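Local atomic coordinates of alpha-fucosidase (Bifidobacterium bifidum, PDB entry 2EAB), a protein that probably hydrolyses alpha-1,2-linked L-fucose residues from glycans, this chain being the catalytic portion of a longer, probably membrane-attached protein. Residues F419-N424 with P509-N514; Y447-V452 with L528-A533; Q649-Y654 with K661-S666. All blocks are in the same frame, centred on the assembly; numbering follows the deposited sequence.

Contact 1 (F419-N424 with P509-N514). With EDO (1,2-ethanediol), chain D.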
loop_
_atom_site.group_PDB
_atom_site.type_symbol
_atom_site.label_atom_id
_atom_site.label_comp_id
_atom_site.label_asym_id
_atom_site.label_seq_id
_atom_site.Cartn_x
_atom_site.Cartn_y
_atom_site.Cartn_z
ATOM N N PHE A 419 8.717 -0.729 -5.963
ATOM C CA PHE A 419 8.113 -1.498 -4.882
ATOM C C PHE A 419 9.111 -1.476 -3.727
ATOM O O PHE A 419 10.127 -2.175 -3.754
ATOM C CB PHE A 419 7.765 -2.910 -5.365
ATOM C CG PHE A 419 6.881 -2.903 -6.579
ATOM C CD1 PHE A 419 7.403 -3.189 -7.836
ATOM C CD2 PHE A 419 5.535 -2.543 -6.475
ATOM C CE1 PHE A 419 6.596 -3.151 -8.968
ATOM C CE2 PHE A 419 4.720 -2.506 -7.606
ATOM C CZ PHE A 419 5.255 -2.810 -8.856
ATOM N N HIS A 420 8.839 -0.623 -2.737
ATOM C CA HIS A 420 9.753 -0.399 -1.618
ATOM C C HIS A 420 9.228 -1.195 -0.441
ATOM O O HIS A 420 8.253 -0.794 0.206
ATOM C CB HIS A 420 9.849 1.090 -1.255
ATOM C CG HIS A 420 11.194 1.689 -1.517
ATOM N ND1 HIS A 420 12.075 2.062 -0.523
ATOM C CD2 HIS A 420 11.809 1.972 -2.686
ATOM C CE1 HIS A 420 13.170 2.555 -1.077
ATOM N NE2 HIS A 420 13.036 2.504 -2.389
ATOM N N MET A 421 9.867 -2.326 -0.169
ATOM C CA MET A 421 9.248 -3.383 0.621
ATOM C C MET A 421 9.728 -3.431 2.070
ATOM O O MET A 421 9.677 -4.477 2.712
ATOM C CB MET A 421 9.438 -4.727 -0.096
ATOM C CG MET A 421 8.373 -5.768 0.206
ATOM S SD MET A 421 8.446 -7.153 -0.936
ATOM C CE MET A 421 9.895 -8.012 -0.322
ATOM N N ASN A 422 10.158 -2.291 2.602
ATOM C CA ASN A 422 10.523 -2.214 4.016
ATOM C C ASN A 422 9.768 -1.096 4.739
ATOM O O ASN A 422 10.326 -0.399 5.587
ATOM C CB ASN A 422 12.045 -2.103 4.198
ATOM C CG ASN A 422 12.534 -2.721 5.509
ATOM O OD1 ASN A 422 11.820 -3.479 6.169
ATOM N ND2 ASN A 422 13.765 -2.401 5.885
ATOM N N VAL A 423 8.503 -0.939 4.337
ATOM C CA VAL A 423 7.415 -0.197 5.006
ATOM C C VAL A 423 6.399 0.304 3.981
ATOM O O VAL A 423 5.201 0.332 4.263
ATOM C CB VAL A 423 7.859 0.971 5.954
ATOM C CG1 VAL A 423 8.479 2.138 5.183
ATOM C CG2 VAL A 423 6.675 1.461 6.800
ATOM N N ASN A 424 6.874 0.701 2.804
ATOM C CA ASN A 424 6.024 1.448 1.880
ATOM C C ASN A 424 4.980 0.577 1.202
ATOM O O ASN A 424 3.789 0.884 1.244
ATOM C CB ASN A 424 6.859 2.180 0.832
ATOM C CG ASN A 424 7.926 3.060 1.446
ATOM O OD1 ASN A 424 7.700 4.248 1.717
ATOM N ND2 ASN A 424 9.080 2.487 1.698
ATOM N N PRO A 509 9.385 -11.689 5.332
ATOM C CA PRO A 509 8.476 -11.853 6.473
ATOM C C PRO A 509 7.444 -10.723 6.603
ATOM O O PRO A 509 6.253 -10.988 6.751
ATOM C CB PRO A 509 9.435 -11.888 7.670
ATOM C CG PRO A 509 10.658 -12.565 7.118
ATOM C CD PRO A 509 10.768 -12.083 5.680
ATOM N N TRP A 510 7.881 -9.470 6.526
ATOM C CA TRP A 510 6.954 -8.361 6.703
ATOM C C TRP A 510 5.837 -8.340 5.653
ATOM O O TRP A 510 4.658 -8.281 6.008
ATOM C CB TRP A 510 7.701 -7.036 6.722
ATOM C CG TRP A 510 6.908 -5.884 7.270
ATOM C CD1 TRP A 510 5.589 -5.874 7.648
ATOM C CD2 TRP A 510 7.394 -4.566 7.477
ATOM N NE1 TRP A 510 5.237 -4.625 8.093
ATOM C CE2 TRP A 510 6.326 -3.798 7.987
ATOM C CE3 TRP A 510 8.640 -3.954 7.277
ATOM C CZ2 TRP A 510 6.470 -2.447 8.317
ATOM C CZ3 TRP A 510 8.787 -2.618 7.606
ATOM C CH2 TRP A 510 7.706 -1.876 8.113
ATOM N N ILE A 511 6.190 -8.387 4.370
ATOM C CA ILE A 511 5.153 -8.370 3.340
ATOM C C ILE A 511 4.252 -9.609 3.434
ATOM O O ILE A 511 3.079 -9.545 3.079
ATOM C CB ILE A 511 5.739 -8.174 1.913
ATOM C CG1 ILE A 511 4.685 -7.594 0.961
ATOM C CG2 ILE A 511 6.339 -9.468 1.366
ATOM C CD1 ILE A 511 4.266 -6.162 1.295
ATOM N N LEU A 512 4.793 -10.718 3.932
ATOM C CA LEU A 512 3.962 -11.891 4.199
ATOM C C LEU A 512 2.862 -11.637 5.223
ATOM O O LEU A 512 1.838 -12.333 5.212
ATOM C CB LEU A 512 4.803 -13.103 4.581
ATOM C CG LEU A 512 5.563 -13.736 3.408
ATOM C CD1 LEU A 512 6.599 -14.723 3.926
ATOM C CD2 LEU A 512 4.637 -14.404 2.402
ATOM N N GLN A 513 3.057 -10.662 6.108
ATOM C CA GLN A 513 1.961 -10.275 6.999
ATOM C C GLN A 513 0.764 -9.768 6.208
ATOM O O GLN A 513 -0.370 -10.181 6.460
ATOM C CB GLN A 513 2.385 -9.213 8.003
ATOM C CG GLN A 513 3.318 -9.709 9.083
ATOM C CD GLN A 513 3.474 -8.721 10.220
ATOM O OE1 GLN A 513 2.496 -8.150 10.692
ATOM N NE2 GLN A 513 4.705 -8.539 10.684
ATOM N N ASN A 514 1.013 -8.869 5.254
ATOM C CA ASN A 514 -0.067 -8.346 4.418
ATOM C C ASN A 514 -0.766 -9.466 3.660
ATOM O O ASN A 514 -1.985 -9.452 3.491
ATOM C CB ASN A 514 0.458 -7.329 3.400
ATOM C CG ASN A 514 0.997 -6.065 4.032
ATOM O OD1 ASN A 514 0.324 -5.028 4.052
ATOM N ND2 ASN A 514 2.220 -6.127 4.513
HETATM C C1 EDO D . 10.867 -0.184 9.154
HETATM O O1 EDO D . 11.272 1.137 9.773
HETATM C C2 EDO D . 12.070 -0.588 8.214
HETATM O O2 EDO D . 12.108 0.361 7.052
#

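Contact 2 (Y447-V452 with L528-A533). With EDO (1,2-ethanediol), chain H.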
loop_
_atom_site.group_PDB
_atom_site.type_symbol
_atom_site.label_atom_id
_atom_site.label_comp_id
_atom_site.label_asym_id
_atom_site.label_seq_id
_atom_site.Cartn_x
_atom_site.Cartn_y
_atom_site.Cartn_z
ATOM N N TYR A 447 2.233 -10.863 -6.527
ATOM C CA TYR A 447 3.566 -10.259 -6.535
ATOM C C TYR A 447 4.518 -10.995 -5.594
ATOM O O TYR A 447 5.670 -11.251 -5.939
ATOM C CB TYR A 447 3.478 -8.783 -6.148
ATOM C CG TYR A 447 4.798 -8.059 -6.272
ATOM C CD1 TYR A 447 5.258 -7.630 -7.515
ATOM C CD2 TYR A 447 5.590 -7.818 -5.150
ATOM C CE1 TYR A 447 6.471 -6.973 -7.644
ATOM C CE2 TYR A 447 6.812 -7.169 -5.269
ATOM C CZ TYR A 447 7.242 -6.744 -6.517
ATOM O OH TYR A 447 8.460 -6.106 -6.618
ATOM N N VAL A 448 4.031 -11.326 -4.402
ATOM C CA VAL A 448 4.863 -12.004 -3.419
ATOM C C VAL A 448 5.142 -13.437 -3.891
ATOM O O VAL A 448 6.272 -13.908 -3.799
ATOM C CB VAL A 448 4.241 -11.927 -2.006
ATOM C CG1 VAL A 448 5.068 -12.733 -1.007
ATOM C CG2 VAL A 448 4.163 -10.467 -1.558
ATOM N N GLU A 449 4.130 -14.106 -4.449
ATOM C CA GLU A 449 4.363 -15.392 -5.123
ATOM C C GLU A 449 5.419 -15.233 -6.216
ATOM O O GLU A 449 6.272 -16.105 -6.397
ATOM C CB GLU A 449 3.067 -15.969 -5.694
ATOM C CG GLU A 449 2.102 -16.418 -4.610
ATOM C CD GLU A 449 0.717 -16.779 -5.118
ATOM O OE1 GLU A 449 0.244 -16.178 -6.106
ATOM O OE2 GLU A 449 0.074 -17.649 -4.486
ATOM N N GLY A 450 5.370 -14.098 -6.909
ATOM C CA GLY A 450 6.326 -13.766 -7.961
ATOM C C GLY A 450 7.755 -13.565 -7.484
ATOM O O GLY A 450 8.690 -13.624 -8.281
ATOM N N LEU A 451 7.935 -13.324 -6.186
ATOM C CA LEU A 451 9.273 -13.197 -5.619
ATOM C C LEU A 451 9.943 -14.541 -5.367
ATOM O O LEU A 451 11.149 -14.591 -5.140
ATOM C CB LEU A 451 9.246 -12.391 -4.320
ATOM C CG LEU A 451 8.768 -10.940 -4.416
ATOM C CD1 LEU A 451 8.697 -10.317 -3.031
ATOM C CD2 LEU A 451 9.661 -10.108 -5.331
ATOM N N VAL A 452 9.189 -15.639 -5.403
ATOM C CA VAL A 452 9.745 -16.923 -4.988
ATOM C C VAL A 452 10.839 -17.423 -5.933
ATOM O O VAL A 452 11.939 -17.729 -5.482
ATOM C CB VAL A 452 8.648 -17.981 -4.735
ATOM C CG1 VAL A 452 9.267 -19.330 -4.382
ATOM C CG2 VAL A 452 7.710 -17.512 -3.620
ATOM N N LEU A 528 -6.088 -19.557 2.005
ATOM C CA LEU A 528 -5.340 -20.301 3.010
ATOM C C LEU A 528 -4.227 -21.140 2.385
ATOM O O LEU A 528 -3.096 -21.130 2.866
ATOM C CB LEU A 528 -6.270 -21.191 3.836
ATOM C CG LEU A 528 -5.630 -22.116 4.873
ATOM C CD1 LEU A 528 -4.802 -21.333 5.886
ATOM C CD2 LEU A 528 -6.726 -22.899 5.571
ATOM N N ASP A 529 -4.547 -21.873 1.321
ATOM C CA ASP A 529 -3.542 -22.723 0.679
ATOM C C ASP A 529 -2.356 -21.914 0.150
ATOM O O ASP A 529 -1.200 -22.306 0.316
ATOM C CB ASP A 529 -4.159 -23.553 -0.446
ATOM C CG ASP A 529 -4.991 -24.720 0.070
ATOM O OD1 ASP A 529 -5.037 -24.947 1.301
ATOM O OD2 ASP A 529 -5.591 -25.422 -0.773
ATOM N N ARG A 530 -2.654 -20.771 -0.461
ATOM C CA ARG A 530 -1.620 -19.908 -1.039
ATOM C C ARG A 530 -0.745 -19.266 0.027
ATOM O O ARG A 530 0.481 -19.224 -0.114
ATOM C CB ARG A 530 -2.247 -18.831 -1.921
ATOM C CG ARG A 530 -2.877 -19.389 -3.174
ATOM C CD ARG A 530 -3.705 -18.349 -3.868
ATOM N NE ARG A 530 -2.880 -17.350 -4.545
ATOM C CZ ARG A 530 -3.351 -16.203 -5.027
ATOM N NH1 ARG A 530 -4.634 -15.897 -4.889
ATOM N NH2 ARG A 530 -2.541 -15.354 -5.645
ATOM N N VAL A 531 -1.360 -18.770 1.096
ATOM C CA VAL A 531 -0.586 -18.097 2.138
ATOM C C VAL A 531 0.216 -19.116 2.939
ATOM O O VAL A 531 1.347 -18.846 3.345
ATOM C CB VAL A 531 -1.444 -17.165 3.047
ATOM C CG1 VAL A 531 -2.251 -16.189 2.207
ATOM C CG2 VAL A 531 -2.371 -17.952 3.964
ATOM N N TYR A 532 -0.357 -20.296 3.157
ATOM C CA TYR A 532 0.375 -21.358 3.829
ATOM C C TYR A 532 1.627 -21.755 3.049
ATOM O O TYR A 532 2.697 -21.903 3.632
ATOM C CB TYR A 532 -0.498 -22.591 4.095
ATOM C CG TYR A 532 0.310 -23.738 4.657
ATOM C CD1 TYR A 532 0.803 -23.689 5.958
ATOM C CD2 TYR A 532 0.614 -24.856 3.879
ATOM C CE1 TYR A 532 1.571 -24.720 6.478
ATOM C CE2 TYR A 532 1.380 -25.905 4.398
ATOM C CZ TYR A 532 1.850 -25.826 5.698
ATOM O OH TYR A 532 2.610 -26.839 6.233
ATOM N N ALA A 533 1.487 -21.948 1.739
ATOM C CA ALA A 533 2.634 -22.315 0.914
ATOM C C ALA A 533 3.762 -21.284 1.047
ATOM O O ALA A 533 4.918 -21.647 1.254
ATOM C CB ALA A 533 2.220 -22.505 -0.545
HETATM C C1 EDO H . 7.574 -14.499 -11.414
HETATM O O1 EDO H . 8.356 -15.279 -10.490
HETATM C C2 EDO H . 6.460 -15.350 -12.134
HETATM O O2 EDO H . 7.091 -16.511 -12.656
HETATM O O HOH W 1 1.331 -19.362 -2.833
#

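Contact 3 (Q649-Y654 with K661-S666)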
loop_
_atom_site.group_PDB
_atom_site.type_symbol
_atom_site.label_atom_id
_atom_site.label_comp_id
_atom_site.label_asym_id
_atom_site.label_seq_id
_atom_site.Cartn_x
_atom_site.Cartn_y
_atom_site.Cartn_z
ATOM N N GLN A 649 11.351 1.751 28.199
ATOM C CA GLN A 649 11.162 1.759 26.750
ATOM C C GLN A 649 11.235 0.348 26.169
ATOM O O GLN A 649 11.833 -0.541 26.766
ATOM C CB GLN A 649 12.239 2.646 26.106
ATOM C CG GLN A 649 13.608 1.964 25.812
ATOM C CD GLN A 649 14.490 1.701 27.038
ATOM O OE1 GLN A 649 14.062 1.821 28.189
ATOM N NE2 GLN A 649 15.739 1.337 26.778
ATOM N N ILE A 650 10.638 0.150 24.994
ATOM C CA ILE A 650 10.910 -1.053 24.208
ATOM C C ILE A 650 12.336 -0.936 23.670
ATOM O O ILE A 650 12.651 0.025 22.964
ATOM C CB ILE A 650 9.935 -1.192 23.010
ATOM C CG1 ILE A 650 8.470 -1.231 23.472
ATOM C CG2 ILE A 650 10.296 -2.407 22.153
ATOM C CD1 ILE A 650 8.044 -2.501 24.199
ATOM N N LYS A 651 13.198 -1.888 24.012
ATOM C CA LYS A 651 14.569 -1.860 23.497
ATOM C C LYS A 651 14.576 -2.011 21.980
ATOM O O LYS A 651 13.817 -2.812 21.423
ATOM C CB LYS A 651 15.413 -2.973 24.108
ATOM C CG LYS A 651 15.711 -2.811 25.585
ATOM C CD LYS A 651 16.645 -3.901 26.072
ATOM C CE LYS A 651 16.765 -3.874 27.588
ATOM N NZ LYS A 651 17.764 -4.852 28.082
ATOM N N GLU A 652 15.442 -1.247 21.321
ATOM C CA GLU A 652 15.630 -1.356 19.878
ATOM C C GLU A 652 16.741 -2.368 19.556
ATOM O O GLU A 652 16.682 -3.050 18.525
ATOM C CB GLU A 652 15.892 0.030 19.270
ATOM C CG GLU A 652 16.075 0.021 17.750
ATOM C CD GLU A 652 15.870 1.373 17.077
ATOM O OE1 GLU A 652 15.655 2.392 17.768
ATOM O OE2 GLU A 652 15.939 1.410 15.829
ATOM N N TRP A 653 17.721 -2.477 20.458
ATOM C CA TRP A 653 18.798 -3.463 20.358
ATOM C C TRP A 653 18.894 -4.248 21.651
ATOM O O TRP A 653 18.604 -3.719 22.725
ATOM C CB TRP A 653 20.143 -2.787 20.091
ATOM C CG TRP A 653 20.160 -1.988 18.836
ATOM C CD1 TRP A 653 20.439 -2.441 17.573
ATOM C CD2 TRP A 653 19.869 -0.597 18.709
ATOM N NE1 TRP A 653 20.341 -1.409 16.670
ATOM C CE2 TRP A 653 19.998 -0.264 17.342
ATOM C CE3 TRP A 653 19.521 0.411 19.623
ATOM C CZ2 TRP A 653 19.782 1.031 16.866
ATOM C CZ3 TRP A 653 19.312 1.693 19.150
ATOM C CH2 TRP A 653 19.443 1.993 17.783
ATOM N N TYR A 654 19.327 -5.496 21.560
ATOM C CA TYR A 654 19.394 -6.348 22.750
ATOM C C TYR A 654 20.534 -6.004 23.701
ATOM O O TYR A 654 20.517 -6.433 24.858
ATOM C CB TYR A 654 19.339 -7.843 22.372
ATOM C CG TYR A 654 18.042 -8.140 21.670
ATOM C CD1 TYR A 654 16.828 -7.963 22.337
ATOM C CD2 TYR A 654 18.010 -8.516 20.328
ATOM C CE1 TYR A 654 15.617 -8.177 21.694
ATOM C CE2 TYR A 654 16.798 -8.734 19.676
ATOM C CZ TYR A 654 15.609 -8.560 20.365
ATOM O OH TYR A 654 14.418 -8.764 19.709
ATOM N N LYS A 661 21.404 3.900 25.052
ATOM C CA LYS A 661 22.621 3.549 25.786
ATOM C C LYS A 661 22.788 2.041 25.874
ATOM O O LYS A 661 21.805 1.301 25.821
ATOM C CB LYS A 661 22.580 4.129 27.208
ATOM C CG LYS A 661 22.285 5.623 27.299
ATOM C CD LYS A 661 23.467 6.476 26.856
ATOM C CE LYS A 661 23.147 7.963 26.962
ATOM N NZ LYS A 661 22.937 8.403 28.370
ATOM N N LYS A 662 24.032 1.586 26.013
ATOM C CA LYS A 662 24.297 0.181 26.300
ATOM C C LYS A 662 24.136 -0.067 27.799
ATOM O O LYS A 662 24.003 0.883 28.576
ATOM C CB LYS A 662 25.688 -0.236 25.811
ATOM C CG LYS A 662 25.806 -0.305 24.287
ATOM C CD LYS A 662 27.062 -1.040 23.842
ATOM C CE LYS A 662 28.291 -0.144 23.918
ATOM N NZ LYS A 662 29.555 -0.910 23.752
ATOM N N LYS A 663 24.137 -1.337 28.197
ATOM C CA LYS A 663 23.919 -1.715 29.599
ATOM C C LYS A 663 24.962 -1.116 30.545
ATOM O O LYS A 663 24.667 -0.860 31.713
ATOM C CB LYS A 663 23.845 -3.240 29.755
ATOM C CG LYS A 663 22.745 -3.890 28.918
ATOM C CD LYS A 663 22.453 -5.322 29.339
ATOM C CE LYS A 663 21.726 -6.100 28.241
ATOM N NZ LYS A 663 20.595 -5.366 27.595
ATOM N N ASP A 664 26.168 -0.875 30.029
ATOM C CA ASP A 664 27.242 -0.259 30.815
ATOM C C ASP A 664 27.140 1.272 30.891
ATOM O O ASP A 664 27.992 1.929 31.496
ATOM C CB ASP A 664 28.620 -0.699 30.296
ATOM C CG ASP A 664 28.981 -0.082 28.948
ATOM O OD1 ASP A 664 28.090 0.455 28.254
ATOM O OD2 ASP A 664 30.173 -0.141 28.578
ATOM N N GLY A 665 26.101 1.829 30.272
ATOM C CA GLY A 665 25.851 3.268 30.307
ATOM C C GLY A 665 26.437 4.053 29.146
ATOM O O GLY A 665 26.159 5.246 29.001
ATOM N N SER A 666 27.244 3.392 28.318
ATOM C CA SER A 666 27.883 4.058 27.184
ATOM C C SER A 666 26.917 4.270 26.020
ATOM O O SER A 666 25.874 3.616 25.929
ATOM C CB SER A 666 29.135 3.302 26.722
ATOM O OG SER A 666 28.812 2.024 26.216
#

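Contact 1 (F419-N424 with P509-N514)
The indole of Trp-510 is met at its rim by Asn-422: the amide oxygen OD1 lies in the ring plane, 3.4 Å from Trp-510 CE3, and so faces the C-H border. The amide stands almost upright to the indole, the planes 80° apart. OD1 has a stronger partner in the hydroxyl of Tyr-578, which probably fixes the turn of the amide. A molecule of 1,2-ethanediol sits at another part of the edge, its C1 3.6 Å from Trp-510 CZ3; its approach to the Asn-422 carbonyl is too short to be trusted in detail.

Two backbone atoms approach obliquely, Asn-422 O 3.4 Å from Trp-510 CZ3 and Val-423 CA 3.5 Å from Trp-510 CH2. The valine side chain runs alongside the indole, with CB 3.6 Å and CG2 3.7 Å from the same CH2. Trp-510 CG lies opposite its own backbone N (chi1 -164°), which carries the six-membered ring out to Asn-422 and Val-423.

Beside the ring the contact is purely apolar. Met-421 crosses Ile-511 at about a right angle: SD of Met-421 lies 3.9 Å from CG2 of Ile-511, and CG of Met-421 4.0 Å from CB of Ile-511. No hydrogen bond joins the two segments.

Val-423 is the N-cap residue of helix 424-428, onto which Trp-510 and Ile-511 also pack. Strand 419-420 pairs with strand 486-487 before the chain turns past helix 507-520. Helix 577-596 also packs on Trp-510, through Leu-582, and helix 525-546 lies against Pro-509 and Leu-512.

Contact 2 (Y447-V452 with L528-A533)
Arg-530 reaches across to Glu-449, and its chain follows one carboxylate oxygen for most of its length. CB and CG of Arg-530 each pass 3.7 Å from Glu-449 OE2, and CD of Arg-530 stays 3.9 Å from it. The bend at chi3 (74°) turns the NE/NH2 edge of the guanidinium to the carboxylate. NE of Arg-530 binds Glu-449 OE2 at 3.0 Å, on the syn side of the carboxylate though somewhat out of its plane. At the tip, NH2 of Arg-530 binds Glu-449 OE1 at 2.9 Å, approaching from above the carboxylate plane. NE and NH2 take one oxygen each, a side-on bidentate grip with nearly straight bonds, although the two planes are 41° apart.

A water adds a third link, giving one hydrogen to Glu-449 OE2 (2.7 Å) and the other to the backbone oxygen Arg-530 O (2.9 Å). OE2 therefore accepts from both the arginine and the water. NH2 also forms a salt bridge with Glu-442, putting two acids of one helix around a single guanidinium. The result is an interhelical salt bridge near the surface, joining helix 442-450 to helix 525-546 within the helical (alpha/alpha)6-barrel catalytic domain characteristic of family 95 glycoside hydrolases.

Contact 3 (Q649-Y654 with K661-S666)
Lys-651 and Lys-663 cross at about a right angle and bring their ammonium ends together, NZ of Lys-651 lying 2.9 Å from NZ of Lys-663. No hydrogen bond is formed between these two donors; the acceptors around them, a salt bridge from Glu-643 to Lys-651 and the carbonyls of Tyr-654 and Glu-656 that take Lys-663, probably offset the charge. Lys-651 comes in extended beyond CG and turns to Glu-656 as well, whereas Lys-663 is kinked at its last torsion (chi4 -45°), which turns its nitrogen in to the backbone of the other segment. There NZ of Lys-663 gives a hydrogen bond of 2.9 Å to the carbonyl oxygen Tyr-654 O, arriving at a C=O...N angle of 138° and tilted from the carbonyl plane. So close a pair might lower the proton affinity of one amine.

Lys-663 stands in a type I beta turn running from Lys-662 to Gly-665, closed by the bond from Gly-665 N to Lys-662 O (2.9 Å). An Asx turn overlaps it: OD1 of Asp-664 accepts from Ser-666 N at 3.1 Å, met from well above the carboxylate plane. The same oxygen offers its syn lone pair to Ser-666 OG at 2.7 Å, so two donors hold the carboxylate over the end of the turn. A further backbone bond, from Lys-662 N to Ser-666 O (2.7 Å), spans the same loop.

Tyr-654 directs its CB away from segment 661-666, and its carbonyl, not its ring, meets Lys-663. Its hydroxyl bonds to the carbonyl of Pro-641, and its side chain rests on Thr-577 and Ser-580 of helix 577-596.

In the fold
All three contacts lie within the family 95 catalytic region. Contacts 1 and 2 adjoin, their centres about 13 Å apart, and their segments alternate along the chain: 419-424, 447-452, 509-514, 528-533. Helices 507-520 and 525-546 follow each other and supply the second half of each. The contacts touch through Phe-419 with Tyr-447, Met-421 with Leu-451, and Val-448 with Ile-511 and Leu-512. Contact 3 comes later, between helices 632-639 and 697-711, its centre about 27 Å from that of contact 1 and about 37 Å from that of contact 2. Contacts 1 and 2 join elements of the helical core, from its interior to its surface, while contact 3 lies in a peripheral loop away from the calcium sites.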